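DUF5624 domain-containing protein (Legionella pneumophila subsp. pneumophila, PDB 4JX2) is of unknown function but is probably secreted, and combines helices with a small mixed beta sheet in what appears to be a new combination. Local coordinates at residues A[231-236]-A[406-411]. Residues are numbered along the deposited sequence; the frame is centred on the assembly and turned at random.
Sequences FMLTAL and ISIPGI
One face of the helical segment 231-236 packs against the irregular segment 406-411, the backbones coming closest at Met232 and Ile408, whose CA atoms lie 6.7 Å apart. No hydrogen bond crosses the interface; apolar side chains carry it, and every residue that touches is buried. Met232, a selenomethionine, buries more surface against segment 406-411 than any other residue. Its CG sits anti to the carbonyl carbon and the chain bends at chi2 (-70°), so that the side chain crosses that of Pro409 at about a right angle and brings CE within 3.7 Å of the proline CD. Nearer the helix backbone, Met232 CB meets CG2 of Ile408 at 3.5 Å as the two side chains run past each other in opposite directions. Ile408 sends its other branch further along the helix, where its CD1 lies 3.9 Å from Leu236 CD2. Leu236, with CG anti to the backbone N (chi1 175°), also meets Ile406 tip to tip, CD1 against CD1 at 3.7 Å. Leu233 makes a similar end-on contact with Ile411, again through the two CD1 atoms (3.6 Å). Ile406 and Ile411 thus engage different leucines, one helical turn apart. Around this layer, Trp391 of helix 386-398 and Phe369 of helix 366-378 both touch Met232 and Pro409. The loop bends at Pro409 and Gly410, where Ile411 N donates to Ile408 O (2.9 Å); the positive phi of Gly410 (90°) would press a CB against the preceding carbonyl oxygen. Outside the two segments, Tyr422 OH hydrogen-bonds to Gly410 O. Residues 408-411 form a type II beta turn with proline and glycine at its central positions; with Ile406 just before it, it packs the loop after helix 386-398 onto helix 223-247 through mainly apolar helix-on-loop packing.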
ATOM      1  N   PHE A 231      -8.394  19.306 -14.791  1.00 31.88           N
ATOM      2  CA  PHE A 231      -8.393  18.020 -14.091  1.00 31.93           C
ATOM      3  C   PHE A 231      -9.786  17.359 -14.194  1.00 35.23           C
ATOM      4  O   PHE A 231      -9.895  16.153 -14.460  1.00 34.51           O
ATOM      5  CB  PHE A 231      -7.975  18.182 -12.609  1.00 33.69           C
ATOM      6  CG  PHE A 231      -6.490  18.300 -12.346  1.00 35.94           C
ATOM      7  CD1 PHE A 231      -5.588  17.442 -12.960  1.00 39.67           C
ATOM      8  CD2 PHE A 231      -5.999  19.224 -11.427  1.00 39.08           C
ATOM      9  CE1 PHE A 231      -4.213  17.533 -12.684  1.00 40.58           C
ATOM     10  CE2 PHE A 231      -4.621  19.342 -11.183  1.00 41.20           C
ATOM     11  CZ  PHE A 231      -3.740  18.480 -11.796  1.00 39.19           C
HETATM   12  N   MSE A 232     -10.844  18.174 -14.003  1.00 29.71           N
HETATM   13  CA  MSE A 232     -12.242  17.769 -14.117  1.00 28.26           C
HETATM   14  C   MSE A 232     -12.547  17.177 -15.496  1.00 35.36           C
HETATM   15  O   MSE A 232     -13.260  16.184 -15.586  1.00 36.85           O
HETATM   16  CB  MSE A 232     -13.171  18.974 -13.884  1.00 29.09           C
HETATM   17  CG  MSE A 232     -13.363  19.335 -12.444  1.00 33.88           C
HETATM   18 SE   MSE A 232     -14.397  18.063 -11.416  0.75 39.30          SE
HETATM   19  CE  MSE A 232     -14.380  18.926  -9.660  1.00 34.72           C
ATOM     20  N   LEU A 233     -12.031  17.792 -16.565  1.00 32.31           N
ATOM     21  CA  LEU A 233     -12.333  17.344 -17.925  1.00 33.08           C
ATOM     22  C   LEU A 233     -11.636  16.062 -18.243  1.00 37.00           C
ATOM     23  O   LEU A 233     -12.184  15.234 -18.966  1.00 39.40           O
ATOM     24  CB  LEU A 233     -11.995  18.415 -18.967  1.00 33.38           C
ATOM     25  CG  LEU A 233     -12.841  19.710 -18.918  1.00 36.60           C
ATOM     26  CD1 LEU A 233     -12.212  20.757 -19.773  1.00 36.40           C
ATOM     27  CD2 LEU A 233     -14.285  19.468 -19.347  1.00 36.42           C
ATOM     28  N   THR A 234     -10.448  15.885 -17.676  1.00 31.07           N
ATOM     29  CA  THR A 234      -9.616  14.698 -17.814  1.00 30.13           C
ATOM     30  C   THR A 234     -10.337  13.531 -17.134  1.00 35.45           C
ATOM     31  O   THR A 234     -10.462  12.481 -17.763  1.00 37.34           O
ATOM     32  CB  THR A 234      -8.210  14.969 -17.250  1.00 32.70           C
ATOM     33  OG1 THR A 234      -7.583  16.026 -17.989  1.00 37.20           O
ATOM     34  CG2 THR A 234      -7.328  13.773 -17.317  1.00 25.82           C
ATOM     35  N   ALA A 235     -10.838  13.717 -15.876  1.00 30.12           N
ATOM     36  CA  ALA A 235     -11.595  12.704 -15.124  1.00 28.91           C
ATOM     37  C   ALA A 235     -12.858  12.305 -15.893  1.00 33.76           C
ATOM     38  O   ALA A 235     -13.110  11.114 -16.095  1.00 33.66           O
ATOM     39  CB  ALA A 235     -11.980  13.249 -13.752  1.00 29.15           C
ATOM     40  N   LEU A 236     -13.626  13.319 -16.346  1.00 29.88           N
ATOM     41  CA  LEU A 236     -14.852  13.159 -17.100  1.00 29.67           C
ATOM     42  C   LEU A 236     -14.608  12.349 -18.380  1.00 36.02           C
ATOM     43  O   LEU A 236     -15.373  11.428 -18.636  1.00 37.29           O
ATOM     44  CB  LEU A 236     -15.460  14.540 -17.423  1.00 29.10           C
ATOM     45  CG  LEU A 236     -16.711  14.603 -18.323  1.00 33.50           C
ATOM     46  CD1 LEU A 236     -17.886  13.788 -17.743  1.00 33.04           C
ATOM     47  CD2 LEU A 236     -17.125  16.066 -18.582  1.00 34.47           C
ATOM     48  N   ILE A 406     -24.646  17.102 -15.611  1.00 40.03           N
ATOM     49  CA  ILE A 406     -23.592  17.384 -14.638  1.00 38.65           C
ATOM     50  C   ILE A 406     -23.096  18.835 -14.673  1.00 42.79           C
ATOM     51  O   ILE A 406     -23.168  19.509 -15.705  1.00 42.19           O
ATOM     52  CB  ILE A 406     -22.393  16.398 -14.824  1.00 40.42           C
ATOM     53  CG1 ILE A 406     -21.592  16.667 -16.117  1.00 40.11           C
ATOM     54  CG2 ILE A 406     -22.841  14.937 -14.697  1.00 40.92           C
ATOM     55  CD1 ILE A 406     -20.145  16.236 -16.076  1.00 43.64           C
ATOM     56  N   SER A 407     -22.562  19.294 -13.529  1.00 39.48           N
ATOM     57  CA  SER A 407     -21.898  20.602 -13.431  1.00 39.52           C
ATOM     58  C   SER A 407     -20.414  20.338 -13.331  1.00 41.98           C
ATOM     59  O   SER A 407     -20.028  19.268 -12.854  1.00 38.51           O
ATOM     60  CB  SER A 407     -22.404  21.422 -12.256  1.00 42.43           C
ATOM     61  OG  SER A 407     -22.313  20.698 -11.048  1.00 54.21           O
ATOM     62  N   ILE A 408     -19.581  21.243 -13.879  1.00 40.61           N
ATOM     63  CA  ILE A 408     -18.135  21.006 -13.877  1.00 39.79           C
ATOM     64  C   ILE A 408     -17.383  22.180 -13.212  1.00 44.26           C
ATOM     65  O   ILE A 408     -17.130  23.192 -13.882  1.00 45.75           O
ATOM     66  CB  ILE A 408     -17.586  20.695 -15.321  1.00 41.74           C
ATOM     67  CG1 ILE A 408     -18.465  19.652 -16.063  1.00 40.08           C
ATOM     68  CG2 ILE A 408     -16.123  20.259 -15.265  1.00 39.81           C
ATOM     69  CD1 ILE A 408     -18.248  19.595 -17.432  1.00 29.74           C
ATOM     70  N   PRO A 409     -16.985  22.034 -11.920  1.00 39.04           N
ATOM     71  CA  PRO A 409     -16.195  23.083 -11.257  1.00 37.98           C
ATOM     72  C   PRO A 409     -14.933  23.435 -12.044  1.00 40.70           C
ATOM     73  O   PRO A 409     -14.222  22.548 -12.512  1.00 40.46           O
ATOM     74  CB  PRO A 409     -15.867  22.452  -9.900  1.00 39.23           C
ATOM     75  CG  PRO A 409     -17.030  21.515  -9.640  1.00 44.26           C
ATOM     76  CD  PRO A 409     -17.212  20.897 -11.002  1.00 40.47           C
ATOM     77  N   GLY A 410     -14.715  24.733 -12.239  1.00 37.40           N
ATOM     78  CA  GLY A 410     -13.597  25.263 -13.016  1.00 37.49           C
ATOM     79  C   GLY A 410     -13.922  25.448 -14.493  1.00 42.45           C
ATOM     80  O   GLY A 410     -13.097  25.970 -15.244  1.00 41.95           O
ATOM     81  N   ILE A 411     -15.134  25.007 -14.926  1.00 39.19           N
ATOM     82  CA  ILE A 411     -15.620  25.102 -16.301  1.00 38.73           C
ATOM     83  C   ILE A 411     -16.975  25.812 -16.321  1.00 42.74           C
ATOM     84  O   ILE A 411     -17.107  26.872 -16.935  1.00 43.17           O
ATOM     85  CB  ILE A 411     -15.688  23.707 -16.997  1.00 40.91           C
ATOM     86  CG1 ILE A 411     -14.303  22.989 -17.011  1.00 39.51           C
ATOM     87  CG2 ILE A 411     -16.299  23.820 -18.413  1.00 41.53           C
ATOM     88  CD1 ILE A 411     -13.219  23.679 -17.835  1.00 48.44           C
TER